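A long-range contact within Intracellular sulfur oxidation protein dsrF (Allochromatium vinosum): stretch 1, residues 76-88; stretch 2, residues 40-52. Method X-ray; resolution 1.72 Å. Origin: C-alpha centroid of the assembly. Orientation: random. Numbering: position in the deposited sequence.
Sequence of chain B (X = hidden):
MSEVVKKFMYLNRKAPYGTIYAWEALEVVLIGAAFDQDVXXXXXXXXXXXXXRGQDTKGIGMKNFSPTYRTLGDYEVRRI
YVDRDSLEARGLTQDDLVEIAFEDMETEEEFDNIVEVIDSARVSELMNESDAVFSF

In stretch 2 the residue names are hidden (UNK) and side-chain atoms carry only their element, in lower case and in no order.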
# COMPACT_ATOMS: atom_id res chain seq x y z
N GLU B 76 -27.35 9.02 -12.23
CA GLU B 76 -28.10 7.80 -12.51
C GLU B 76 -27.80 6.57 -11.66
O GLU B 76 -28.29 5.48 -11.96
CB GLU B 76 -27.95 7.41 -13.99
CG GLU B 76 -29.03 7.97 -14.90
CD GLU B 76 -29.05 7.31 -16.27
OE1 GLU B 76 -29.96 7.62 -17.07
OE2 GLU B 76 -28.16 6.48 -16.55
N VAL B 77 -27.00 6.73 -10.61
CA VAL B 77 -26.71 5.59 -9.75
C VAL B 77 -27.90 5.38 -8.81
O VAL B 77 -28.16 6.20 -7.93
CB VAL B 77 -25.44 5.81 -8.92
CG1 VAL B 77 -25.09 4.53 -8.19
CG2 VAL B 77 -24.30 6.22 -9.84
N ARG B 78 -28.61 4.28 -9.01
CA ARG B 78 -29.80 3.95 -8.23
C ARG B 78 -29.50 2.88 -7.18
O ARG B 78 -30.14 2.84 -6.13
CB ARG B 78 -30.90 3.45 -9.17
CG ARG B 78 -32.15 2.92 -8.51
CD ARG B 78 -32.92 4.01 -7.79
NE ARG B 78 -34.24 3.56 -7.36
CZ ARG B 78 -35.26 3.33 -8.18
NH1 ARG B 78 -35.13 3.51 -9.49
NH2 ARG B 78 -36.43 2.92 -7.69
N ARG B 79 -28.51 2.03 -7.48
CA ARG B 79 -28.15 0.95 -6.58
C ARG B 79 -26.86 1.16 -5.80
O ARG B 79 -25.76 0.99 -6.32
CB ARG B 79 -28.05 -0.36 -7.37
CG ARG B 79 -29.32 -0.75 -8.09
CD ARG B 79 -30.49 -0.84 -7.11
NE ARG B 79 -31.75 -1.16 -7.78
CZ ARG B 79 -32.92 -1.22 -7.17
NH1 ARG B 79 -33.01 -0.99 -5.87
NH2 ARG B 79 -34.01 -1.51 -7.86
N ILE B 80 -27.00 1.53 -4.53
CA ILE B 80 -25.87 1.76 -3.64
C ILE B 80 -26.09 0.84 -2.44
O ILE B 80 -27.09 0.97 -1.74
CB ILE B 80 -25.81 3.23 -3.19
CG1 ILE B 80 -25.56 4.12 -4.42
CG2 ILE B 80 -24.72 3.42 -2.16
CD1 ILE B 80 -25.50 5.60 -4.11
N TYR B 81 -25.17 -0.09 -2.24
CA TYR B 81 -25.28 -1.06 -1.15
C TYR B 81 -24.20 -0.96 -0.09
O TYR B 81 -23.05 -0.65 -0.39
CB TYR B 81 -25.28 -2.48 -1.72
CG TYR B 81 -26.33 -2.74 -2.77
CD1 TYR B 81 -26.01 -2.75 -4.12
CD2 TYR B 81 -27.65 -2.98 -2.40
CE1 TYR B 81 -26.98 -3.01 -5.09
CE2 TYR B 81 -28.63 -3.23 -3.35
CZ TYR B 81 -28.29 -3.25 -4.70
OH TYR B 81 -29.26 -3.50 -5.64
N VAL B 82 -24.58 -1.27 1.14
CA VAL B 82 -23.66 -1.24 2.27
C VAL B 82 -23.80 -2.54 3.05
O VAL B 82 -24.91 -2.92 3.43
CB VAL B 82 -23.97 -0.05 3.21
CG1 VAL B 82 -22.97 -0.01 4.35
CG2 VAL B 82 -23.91 1.25 2.42
N ASP B 83 -22.68 -3.22 3.26
CA ASP B 83 -22.67 -4.50 3.97
C ASP B 83 -23.02 -4.33 5.45
O ASP B 83 -22.30 -3.66 6.18
CB ASP B 83 -21.29 -5.15 3.84
CG ASP B 83 -21.22 -6.52 4.49
OD1 ASP B 83 -21.99 -7.41 4.07
OD2 ASP B 83 -20.41 -6.70 5.42
N ARG B 84 -24.10 -4.95 5.90
CA ARG B 84 -24.51 -4.81 7.29
C ARG B 84 -23.50 -5.35 8.30
O ARG B 84 -23.34 -4.79 9.38
CB ARG B 84 -25.89 -5.46 7.53
CG ARG B 84 -25.89 -6.97 7.68
CD ARG B 84 -27.33 -7.49 7.70
NE ARG B 84 -28.12 -6.97 8.81
CZ ARG B 84 -28.12 -7.48 10.04
NH1 ARG B 84 -27.38 -8.54 10.32
NH2 ARG B 84 -28.87 -6.93 10.99
N ASP B 85 -22.82 -6.44 7.96
CA ASP B 85 -21.85 -7.01 8.88
C ASP B 85 -20.67 -6.06 9.10
O ASP B 85 -20.15 -5.96 10.21
CB ASP B 85 -21.36 -8.35 8.35
CG ASP B 85 -22.44 -9.42 8.37
OD1 ASP B 85 -22.25 -10.49 7.77
OD2 ASP B 85 -23.48 -9.18 9.02
N SER B 86 -20.27 -5.37 8.04
CA SER B 86 -19.17 -4.41 8.12
C SER B 86 -19.54 -3.25 9.04
O SER B 86 -18.71 -2.78 9.82
CB SER B 86 -18.83 -3.89 6.72
OG SER B 86 -18.38 -4.94 5.90
N LEU B 87 -20.78 -2.79 8.94
CA LEU B 87 -21.25 -1.70 9.79
C LEU B 87 -21.20 -2.11 11.25
O LEU B 87 -20.70 -1.37 12.09
CB LEU B 87 -22.68 -1.30 9.42
CG LEU B 87 -22.93 -0.57 8.11
CD1 LEU B 87 -24.42 -0.30 7.95
CD2 LEU B 87 -22.14 0.74 8.11
N GLU B 88 -21.72 -3.30 11.54
CA GLU B 88 -21.74 -3.81 12.91
C GLU B 88 -20.34 -3.97 13.50
O GLU B 88 -20.09 -3.60 14.65
CB GLU B 88 -22.47 -5.16 12.97
CG GLU B 88 -22.48 -5.80 14.35
CD GLU B 88 -23.08 -7.20 14.34
OE1 GLU B 88 -22.54 -8.08 13.63
OE2 GLU B 88 -24.09 -7.41 15.05
N UNK B 40 -23.95 -0.70 -9.92
CA UNK B 40 -24.22 -0.81 -8.49
C UNK B 40 -22.90 -0.51 -7.79
O UNK B 40 -21.83 -0.87 -8.28
c UNK B 40 -24.75 -2.19 -8.10
s UNK B 40 -23.63 -3.57 -8.29
N UNK B 41 -22.99 0.18 -6.67
CA UNK B 41 -21.80 0.53 -5.91
C UNK B 41 -21.95 -0.13 -4.56
O UNK B 41 -22.93 0.08 -3.86
c UNK B 41 -20.40 2.41 -5.02
c UNK B 41 -21.80 2.74 -7.07
c UNK B 41 -21.70 2.06 -5.72
N UNK B 42 -20.97 -0.96 -4.20
CA UNK B 42 -21.00 -1.67 -2.94
C UNK B 42 -19.90 -1.21 -2.00
O UNK B 42 -18.74 -1.09 -2.40
c UNK B 42 -20.68 -4.07 -1.94
c UNK B 42 -21.94 -4.01 -1.08
c UNK B 42 -20.85 -3.18 -3.18
c UNK B 42 -20.41 -5.51 -2.37
N UNK B 43 -20.27 -0.95 -0.76
CA UNK B 43 -19.31 -0.54 0.25
C UNK B 43 -19.23 -1.70 1.22
O UNK B 43 -20.22 -2.07 1.85
c UNK B 43 -20.94 2.13 -0.79
c UNK B 43 -20.99 3.20 -1.68
c UNK B 43 -18.80 3.89 -0.94
c UNK B 43 -19.92 4.08 -1.76
c UNK B 43 -19.84 1.93 0.03
c UNK B 43 -18.77 2.82 -0.06
c UNK B 43 -19.77 0.74 0.95
N UNK B 44 -18.04 -2.27 1.32
CA UNK B 44 -17.78 -3.42 2.17
C UNK B 44 -16.53 -3.19 3.00
O UNK B 44 -15.64 -2.42 2.61
c UNK B 44 -17.62 -4.67 1.29
c UNK B 44 -17.13 -5.97 1.92
c UNK B 44 -18.17 -6.51 2.89
c UNK B 44 -16.85 -6.98 0.81
N UNK B 45 -16.45 -3.87 4.14
CA UNK B 45 -15.30 -3.72 5.03
C UNK B 45 -15.07 -2.24 5.33
O UNK B 45 -16.03 -1.52 5.60
c UNK B 45 -14.06 -4.36 4.39
c UNK B 45 -14.19 -5.88 4.24
o UNK B 45 -14.75 -6.52 5.16
o UNK B 45 -13.74 -6.44 3.22
N UNK B 46 -13.82 -1.77 5.28
CA UNK B 46 -13.57 -0.36 5.59
C UNK B 46 -14.21 0.59 4.59
O UNK B 46 -14.24 1.80 4.81
c UNK B 46 -12.07 -0.07 5.70
o UNK B 46 -12.27 -0.76 7.98
o UNK B 46 -10.25 -0.55 7.15
c UNK B 46 -11.49 -0.49 7.04
N UNK B 47 -14.72 0.05 3.49
CA UNK B 47 -15.37 0.88 2.50
C UNK B 47 -16.60 1.56 3.07
O UNK B 47 -17.01 2.63 2.61
N UNK B 48 -17.21 0.96 4.09
CA UNK B 48 -18.40 1.57 4.68
C UNK B 48 -18.06 2.91 5.33
O UNK B 48 -18.92 3.76 5.51
c UNK B 48 -19.08 0.65 5.73
c UNK B 48 -19.40 -0.71 5.09
c UNK B 48 -18.19 0.48 6.95
N UNK B 49 -16.79 3.10 5.67
CA UNK B 49 -16.35 4.35 6.28
C UNK B 49 -16.38 5.49 5.27
O UNK B 49 -16.35 6.67 5.64
c UNK B 49 -14.87 3.53 8.20
c UNK B 49 -14.66 2.40 10.75
c UNK B 49 -15.62 3.37 10.50
c UNK B 49 -15.72 3.93 9.23
c UNK B 49 -13.91 2.55 8.48
c UNK B 49 -14.93 4.19 6.84
c UNK B 49 -13.81 1.99 9.75
o UNK B 49 -14.55 1.88 12.01
N UNK B 50 -16.41 5.15 3.99
CA UNK B 50 -16.45 6.18 2.95
C UNK B 50 -17.75 6.98 3.01
O UNK B 50 -17.82 8.11 2.55
c UNK B 50 -14.94 4.97 1.26
n UNK B 50 -13.99 3.49 -0.41
c UNK B 50 -16.31 5.55 1.57
o UNK B 50 -15.53 4.99 -1.06
c UNK B 50 -14.85 4.47 -0.18
N UNK B 51 -18.78 6.38 3.61
CA UNK B 51 -20.08 7.04 3.68
C UNK B 51 -20.45 7.69 5.01
O UNK B 51 -21.61 8.03 5.21
c UNK B 51 -22.31 4.52 1.69
c UNK B 51 -21.22 6.62 0.87
c UNK B 51 -21.15 5.48 1.88
c UNK B 51 -21.19 6.05 3.30
N UNK B 52 -19.49 7.87 5.91
CA UNK B 52 -19.80 8.49 7.19
C UNK B 52 -20.24 9.94 7.00
O UNK B 52 -19.77 10.63 6.10
c UNK B 52 -18.20 7.03 8.47
c UNK B 52 -18.60 8.46 8.17
o UNK B 52 -17.50 9.17 7.59

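Position 40 carries one carbon and then one sulfur; the carbon, CB, lies 3.8 Å from Tyr81 CE1, at the edge of the tyrosine ring. This is Cys40, a small side chain that suits a buried strand position. Position 41 has three carbons, one bearing the other two, and an outer carbon meets Val77 CG1 at 3.9 Å. The fork at the first atom makes it Val41, and beta-branching favours the extended backbone of a strand.

Position 42 shows four carbons forked at the second; it points to the same sheet face as Tyr81, and an outer carbon reaches back to within 3.7 Å of Tyr81 CB. This is Leu42. At position 43 one carbon leads to a six-carbon ring without oxygen, whose edge meets Ile80 CG2, 3.8 Å from a ring carbon, so this is Phe43.

Position 44 again has four carbons forked at the second. The strand has ended, yet an outer carbon approaches Asp83 OD2 and Ser86 OG, both at 3.4 Å: Leu44, covering that polar pair with hydrocarbon. Position 45 has two carbons, the second with two oxygens; its phi is positive, and its backbone N donates to Ser86 OG at 2.8 Å. An acid of this length is Asp45. Position 46 has the same atoms but makes no contact with stretch 1, its carboxylate being hydrogen-bonded outside the two stretches: Asp46.

Position 47 has no side-chain atoms and is Gly47; an ideal CB here would lie 2.8 Å from Leu44 O. Position 48 has three carbons forked at the first, and an outer carbon touches Val82 CG1 at 3.7 Å and Ser86 CB at 3.6 Å. This is Val48, a short branched side chain filling the space between strand and helix. Position 49, one carbon, then a six-carbon ring bearing one oxygen, is Tyr49, and position 50, three carbons ending in one oxygen and one nitrogen, is Gln50; neither touches stretch 1. Position 51, four carbons forked at the second, packs an outer carbon 3.7 Å from Val82 CG2: Leu51. Position 52, one carbon carrying an oxygen and a carbon, beyond reach, is Thr52.

The contact rests on parallel strands. Val41 N donates to Arg79 O (2.9 Å), Tyr81 N to Val41 O (2.8 Å), Phe43 N to Tyr81 O (2.8 Å) and Asp83 N to Phe43 O (3.1 Å). Asp83 OD2 caps the helix, accepting from Ser86 N (2.9 Å). Ser86 OG also donates to it while accepting from Asp45 N, linking cap to turn.

Stretch 2 (40-52) CVLFLDDGVYQLT
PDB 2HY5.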